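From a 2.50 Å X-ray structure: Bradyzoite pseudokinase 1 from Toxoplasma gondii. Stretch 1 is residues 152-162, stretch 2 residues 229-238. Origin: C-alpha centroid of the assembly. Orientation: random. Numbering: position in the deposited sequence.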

ATOM      1  N   ASN A 152      -9.463  -7.574   6.548  1.00 37.29           N
ATOM      2  CA  ASN A 152      -8.897  -6.234   6.288  1.00 38.08           C
ATOM      3  C   ASN A 152      -8.225  -6.235   4.896  1.00 37.84           C
ATOM      4  O   ASN A 152      -8.415  -5.316   4.090  1.00 34.99           O
ATOM      5  CB  ASN A 152      -7.978  -5.836   7.453  1.00 41.60           C
ATOM      6  CG  ASN A 152      -7.595  -4.364   7.509  1.00 41.99           C
ATOM      7  OD1 ASN A 152      -7.375  -3.724   6.480  1.00 45.07           O
ATOM      8  ND2 ASN A 152      -7.474  -3.818   8.715  1.00 39.76           N
ATOM      9  N   MET A 153      -7.494  -7.318   4.591  1.00 34.33           N
ATOM     10  CA  MET A 153      -6.739  -7.420   3.358  1.00 34.14           C
ATOM     11  C   MET A 153      -7.675  -7.571   2.150  1.00 35.35           C
ATOM     12  O   MET A 153      -7.488  -6.864   1.136  1.00 34.56           O
ATOM     13  CB  MET A 153      -5.744  -8.583   3.408  1.00 35.90           C
ATOM     14  CG  MET A 153      -4.479  -8.266   4.205  1.00 34.81           C
ATOM     15  SD  MET A 153      -3.604  -9.716   4.846  1.00 34.20           S
ATOM     16  CE  MET A 153      -2.956 -10.397   3.322  1.00 37.58           C
ATOM     17  N   VAL A 154      -8.672  -8.460   2.257  1.00 36.32           N
ATOM     18  CA  VAL A 154      -9.682  -8.659   1.196  1.00 41.18           C
ATOM     19  C   VAL A 154     -10.435  -7.344   0.950  1.00 39.40           C
ATOM     20  O   VAL A 154     -10.668  -6.961  -0.186  1.00 37.39           O
ATOM     21  CB  VAL A 154     -10.679  -9.787   1.539  1.00 48.80           C
ATOM     22  CG1 VAL A 154     -11.770  -9.921   0.494  1.00 56.48           C
ATOM     23  CG2 VAL A 154     -10.017 -11.129   1.720  1.00 53.31           C
ATOM     24  N   ALA A 155     -10.839  -6.677   2.031  1.00 41.53           N
ATOM     25  CA  ALA A 155     -11.625  -5.453   1.943  1.00 45.10           C
ATOM     26  C   ALA A 155     -10.821  -4.378   1.208  1.00 41.20           C
ATOM     27  O   ALA A 155     -11.371  -3.627   0.415  1.00 37.95           O
ATOM     28  CB  ALA A 155     -12.028  -4.974   3.321  1.00 47.60           C
ATOM     29  N   ALA A 156      -9.522  -4.307   1.517  1.00 40.23           N
ATOM     30  CA  ALA A 156      -8.645  -3.287   0.956  1.00 39.13           C
ATOM     31  C   ALA A 156      -8.563  -3.476  -0.567  1.00 39.37           C
ATOM     32  O   ALA A 156      -8.703  -2.506  -1.332  1.00 37.33           O
ATOM     33  CB  ALA A 156      -7.298  -3.352   1.611  1.00 34.63           C
ATOM     34  N   LEU A 157      -8.383  -4.730  -0.989  1.00 37.32           N
ATOM     35  CA  LEU A 157      -8.305  -5.073  -2.401  1.00 36.99           C
ATOM     36  C   LEU A 157      -9.622  -4.717  -3.109  1.00 40.03           C
ATOM     37  O   LEU A 157      -9.615  -4.135  -4.198  1.00 35.40           O
ATOM     38  CB  LEU A 157      -8.013  -6.571  -2.548  1.00 34.87           C
ATOM     39  CG  LEU A 157      -7.818  -7.059  -3.984  1.00 35.82           C
ATOM     40  CD1 LEU A 157      -6.801  -6.207  -4.710  1.00 34.62           C
ATOM     41  CD2 LEU A 157      -7.388  -8.509  -4.004  1.00 36.37           C
ATOM     42  N   LYS A 158     -10.747  -5.066  -2.475  1.00 46.14           N
ATOM     43  CA  LYS A 158     -12.074  -4.778  -3.009  1.00 48.50           C
ATOM     44  C   LYS A 158     -12.236  -3.272  -3.245  1.00 41.72           C
ATOM     45  O   LYS A 158     -12.774  -2.870  -4.285  1.00 41.88           O
ATOM     46  CB  LYS A 158     -13.177  -5.281  -2.073  1.00 55.99           C
ATOM     47  CG  LYS A 158     -14.547  -5.343  -2.738  1.00 63.06           C
ATOM     48  CD  LYS A 158     -15.716  -5.470  -1.796  1.00 66.34           C
ATOM     49  CE  LYS A 158     -17.022  -5.069  -2.451  1.00 68.91           C
ATOM     50  NZ  LYS A 158     -17.965  -4.503  -1.457  1.00 70.41           N
ATOM     51  N   SER A 159     -11.779  -2.457  -2.288  1.00 38.14           N
ATOM     52  CA  SER A 159     -11.902  -1.013  -2.405  1.00 40.21           C
ATOM     53  C   SER A 159     -11.128  -0.512  -3.634  1.00 41.27           C
ATOM     54  O   SER A 159     -11.533   0.459  -4.249  1.00 43.49           O
ATOM     55  CB  SER A 159     -11.506  -0.291  -1.122  1.00 41.23           C
ATOM     56  OG  SER A 159     -10.097  -0.158  -0.974  1.00 40.34           O
ATOM     57  N   LEU A 160     -10.046  -1.201  -4.018  1.00 43.29           N
ATOM     58  CA  LEU A 160      -9.283  -0.821  -5.204  1.00 44.52           C
ATOM     59  C   LEU A 160     -10.022  -1.266  -6.475  1.00 46.52           C
ATOM     60  O   LEU A 160     -10.109  -0.517  -7.447  1.00 38.38           O
ATOM     61  CB  LEU A 160      -7.880  -1.429  -5.130  1.00 45.00           C
ATOM     62  CG  LEU A 160      -6.897  -0.948  -6.197  1.00 46.23           C
ATOM     63  CD1 LEU A 160      -6.527   0.523  -6.014  1.00 50.53           C
ATOM     64  CD2 LEU A 160      -5.645  -1.801  -6.165  1.00 49.92           C
ATOM     65  N   HIS A 161     -10.560  -2.488  -6.465  1.00 47.48           N
ATOM     66  CA  HIS A 161     -11.363  -3.005  -7.593  1.00 46.92           C
ATOM     67  C   HIS A 161     -12.566  -2.091  -7.872  1.00 47.34           C
ATOM     68  O   HIS A 161     -12.863  -1.827  -9.031  1.00 44.78           O
ATOM     69  CB  HIS A 161     -11.757  -4.474  -7.353  1.00 45.05           C
ATOM     70  CG  HIS A 161     -10.607  -5.419  -7.459  1.00 41.94           C
ATOM     71  ND1 HIS A 161     -10.742  -6.773  -7.251  1.00 47.95           N
ATOM     72  CD2 HIS A 161      -9.298  -5.204  -7.711  1.00 39.79           C
ATOM     73  CE1 HIS A 161      -9.585  -7.368  -7.467  1.00 44.73           C
ATOM     74  NE2 HIS A 161      -8.676  -6.418  -7.697  1.00 41.83           N
ATOM     75  N   ASN A 162     -13.216  -1.575  -6.816  1.00 48.73           N
ATOM     76  CA  ASN A 162     -14.382  -0.679  -6.946  1.00 51.31           C
ATOM     77  C   ASN A 162     -14.031   0.633  -7.673  1.00 52.05           C
ATOM     78  O   ASN A 162     -14.924   1.289  -8.185  1.00 50.15           O
ATOM     79  CB  ASN A 162     -15.006  -0.332  -5.591  1.00 53.88           C
ATOM     80  CG  ASN A 162     -15.685  -1.517  -4.918  1.00 55.72           C
ATOM     81  OD1 ASN A 162     -15.970  -2.534  -5.557  1.00 56.90           O
ATOM     82  ND2 ASN A 162     -15.929  -1.417  -3.617  1.00 50.45           N
TER
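Stretch 2 (229-238) TVKSDVYSLG

Stretch 1 is helical from Asn152 to at least the neighbourhood of His161, continuing a helix that begins earlier in the chain. In stretch 2 a helix starts at Val230 and runs through Gly238 into the residues that follow. Thr229, extended at phi/psi -141/175°, occupies the N-cap position: its OG1 accepts a weak bond from Lys231 N at 3.3 Å, while its carbonyl O receives Ser232 OG at 2.7 Å. The two helices run nearly antiparallel, with 157° between their N-to-C directions and a closest axial approach of 11.5 Å. This spacing leaves the contact to side chains. The register follows the reversed direction: the CA atoms of Val154 and Leu237 lie 7.9 Å apart, those of Leu157 and Asp233 8.3 Å, and those of His161 and Val230 7.7 Å.

At the Val154 end the contact is apolar. Leu237 (chi1 t, chi2 p) points toward stretch 1 and has the largest area covered by the opposing stretch, 92 Å² of its surface. Its CD1 meets Met153 CE at 3.9 Å, and its CD2 packs against Val154 CG2 at 4.0 Å and Leu157 CD2 at 3.9 Å. Leu157 also reaches the next helical turn of stretch 2, where its CD1 lies 3.8 Å from Asp233 OD2.

Toward the start of the second helix the contact becomes polar. His161, with chi1 m, directs its ring edge at Asp233, and NE2 donates a hydrogen bond to OD2 of that residue at 2.9 Å; the angle of 172° at the hydrogen makes it nearly linear. Val230 instead covers one face of the same imidazole. Its CG1 stands 4.2 Å from the centroid of the His161 ring, 22° off the normal, in a CH-pi contact. The histidine is thus held at its edge by the carboxylate and packed on one face by the methyl group.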

ATOM      1  N   THR A 229      -6.247  -9.841 -14.608  1.00 44.85           N
ATOM      2  CA  THR A 229      -7.694  -9.764 -14.356  1.00 43.97           C
ATOM      3  C   THR A 229      -7.944  -9.765 -12.842  1.00 44.83           C
ATOM      4  O   THR A 229      -7.000  -9.931 -12.041  1.00 39.38           O
ATOM      5  CB  THR A 229      -8.448 -10.932 -15.006  1.00 44.26           C
ATOM      6  OG1 THR A 229      -8.058 -12.114 -14.308  1.00 47.37           O
ATOM      7  CG2 THR A 229      -8.147 -11.088 -16.478  1.00 44.30           C
ATOM      8  N   VAL A 230      -9.210  -9.602 -12.453  1.00 42.51           N
ATOM      9  CA  VAL A 230      -9.575  -9.635 -11.040  1.00 43.65           C
ATOM     10  C   VAL A 230      -9.105 -10.963 -10.424  1.00 41.85           C
ATOM     11  O   VAL A 230      -8.679 -10.983  -9.256  1.00 37.93           O
ATOM     12  CB  VAL A 230     -11.069  -9.344 -10.771  1.00 46.20           C
ATOM     13  CG1 VAL A 230     -11.361  -7.879 -10.997  1.00 46.93           C
ATOM     14  CG2 VAL A 230     -12.078 -10.220 -11.517  1.00 56.93           C
ATOM     15  N   LYS A 231      -9.143 -12.045 -11.208  1.00 41.34           N
ATOM     16  CA  LYS A 231      -8.801 -13.378 -10.716  1.00 40.80           C
ATOM     17  C   LYS A 231      -7.289 -13.510 -10.473  1.00 36.57           C
ATOM     18  O   LYS A 231      -6.882 -14.305  -9.619  1.00 37.36           O
ATOM     19  CB  LYS A 231      -9.319 -14.469 -11.670  1.00 43.41           C
ATOM     20  CG  LYS A 231     -10.835 -14.637 -11.737  1.00 42.88           C
ATOM     21  CD  LYS A 231     -11.521 -14.696 -10.386  1.00 43.56           C
ATOM     22  CE  LYS A 231     -12.963 -15.151 -10.446  1.00 43.94           C
ATOM     23  NZ  LYS A 231     -13.054 -16.531 -10.970  1.00 46.07           N
ATOM     24  N   SER A 232      -6.461 -12.750 -11.193  1.00 33.88           N
ATOM     25  CA  SER A 232      -5.011 -12.816 -10.939  1.00 33.09           C
ATOM     26  C   SER A 232      -4.673 -12.103  -9.615  1.00 30.56           C
ATOM     27  O   SER A 232      -3.807 -12.556  -8.890  1.00 32.03           O
ATOM     28  CB  SER A 232      -4.173 -12.311 -12.113  1.00 32.30           C
ATOM     29  OG  SER A 232      -4.597 -11.024 -12.560  1.00 33.18           O
ATOM     30  N   ASP A 233      -5.389 -11.028  -9.274  1.00 30.00           N
ATOM     31  CA  ASP A 233      -5.272 -10.389  -7.943  1.00 29.86           C
ATOM     32  C   ASP A 233      -5.730 -11.372  -6.852  1.00 29.96           C
ATOM     33  O   ASP A 233      -5.106 -11.425  -5.786  1.00 29.78           O
ATOM     34  CB  ASP A 233      -6.024  -9.059  -7.864  1.00 29.63           C
ATOM     35  CG  ASP A 233      -5.233  -7.838  -8.342  1.00 29.57           C
ATOM     36  OD1 ASP A 233      -4.025  -7.997  -8.707  1.00 28.05           O
ATOM     37  OD2 ASP A 233      -5.823  -6.716  -8.327  1.00 28.64           O
ATOM     38  N   VAL A 234      -6.781 -12.166  -7.125  1.00 30.23           N
ATOM     39  CA  VAL A 234      -7.257 -13.179  -6.160  1.00 30.86           C
ATOM     40  C   VAL A 234      -6.150 -14.212  -5.917  1.00 29.65           C
ATOM     41  O   VAL A 234      -5.904 -14.591  -4.782  1.00 29.44           O
ATOM     42  CB  VAL A 234      -8.557 -13.873  -6.627  1.00 32.32           C
ATOM     43  CG1 VAL A 234      -8.837 -15.152  -5.839  1.00 32.70           C
ATOM     44  CG2 VAL A 234      -9.752 -12.941  -6.579  1.00 33.57           C
ATOM     45  N   TYR A 235      -5.522 -14.684  -6.997  1.00 30.04           N
ATOM     46  CA  TYR A 235      -4.413 -15.633  -6.907  1.00 30.25           C
ATOM     47  C   TYR A 235      -3.315 -15.060  -5.988  1.00 28.36           C
ATOM     48  O   TYR A 235      -2.901 -15.711  -5.027  1.00 27.68           O
ATOM     49  CB  TYR A 235      -3.870 -15.980  -8.302  1.00 31.51           C
ATOM     50  CG  TYR A 235      -2.699 -16.932  -8.256  1.00 32.34           C
ATOM     51  CD1 TYR A 235      -2.888 -18.304  -8.265  1.00 33.22           C
ATOM     52  CD2 TYR A 235      -1.398 -16.458  -8.151  1.00 32.29           C
ATOM     53  CE1 TYR A 235      -1.815 -19.181  -8.197  1.00 34.34           C
ATOM     54  CE2 TYR A 235      -0.323 -17.320  -8.068  1.00 34.08           C
ATOM     55  CZ  TYR A 235      -0.529 -18.687  -8.074  1.00 34.97           C
ATOM     56  OH  TYR A 235       0.547 -19.518  -7.970  1.00 37.29           O
ATOM     57  N   SER A 236      -2.869 -13.833  -6.281  1.00 26.88           N
ATOM     58  CA  SER A 236      -1.758 -13.183  -5.553  1.00 25.82           C
ATOM     59  C   SER A 236      -2.097 -13.028  -4.070  1.00 24.91           C
ATOM     60  O   SER A 236      -1.242 -13.203  -3.223  1.00 24.47           O
ATOM     61  CB  SER A 236      -1.417 -11.828  -6.144  1.00 25.50           C
ATOM     62  OG  SER A 236      -0.951 -11.962  -7.476  1.00 26.45           O
ATOM     63  N   LEU A 237      -3.341 -12.658  -3.768  1.00 25.33           N
ATOM     64  CA  LEU A 237      -3.756 -12.461  -2.393  1.00 25.55           C
ATOM     65  C   LEU A 237      -3.810 -13.826  -1.691  1.00 25.94           C
ATOM     66  O   LEU A 237      -3.521 -13.940  -0.490  1.00 25.56           O
ATOM     67  CB  LEU A 237      -5.110 -11.758  -2.355  1.00 26.21           C
ATOM     68  CG  LEU A 237      -5.642 -11.499  -0.947  1.00 27.44           C
ATOM     69  CD1 LEU A 237      -4.727 -10.542  -0.198  1.00 27.17           C
ATOM     70  CD2 LEU A 237      -7.051 -10.952  -0.997  1.00 28.55           C
ATOM     71  N   GLY A 238      -4.191 -14.860  -2.447  1.00 26.18           N
ATOM     72  CA  GLY A 238      -4.159 -16.235  -1.980  1.00 27.10           C
ATOM     73  C   GLY A 238      -2.759 -16.649  -1.566  1.00 26.63           C
ATOM     74  O   GLY A 238      -2.574 -17.198  -0.478  1.00 27.70           O
TER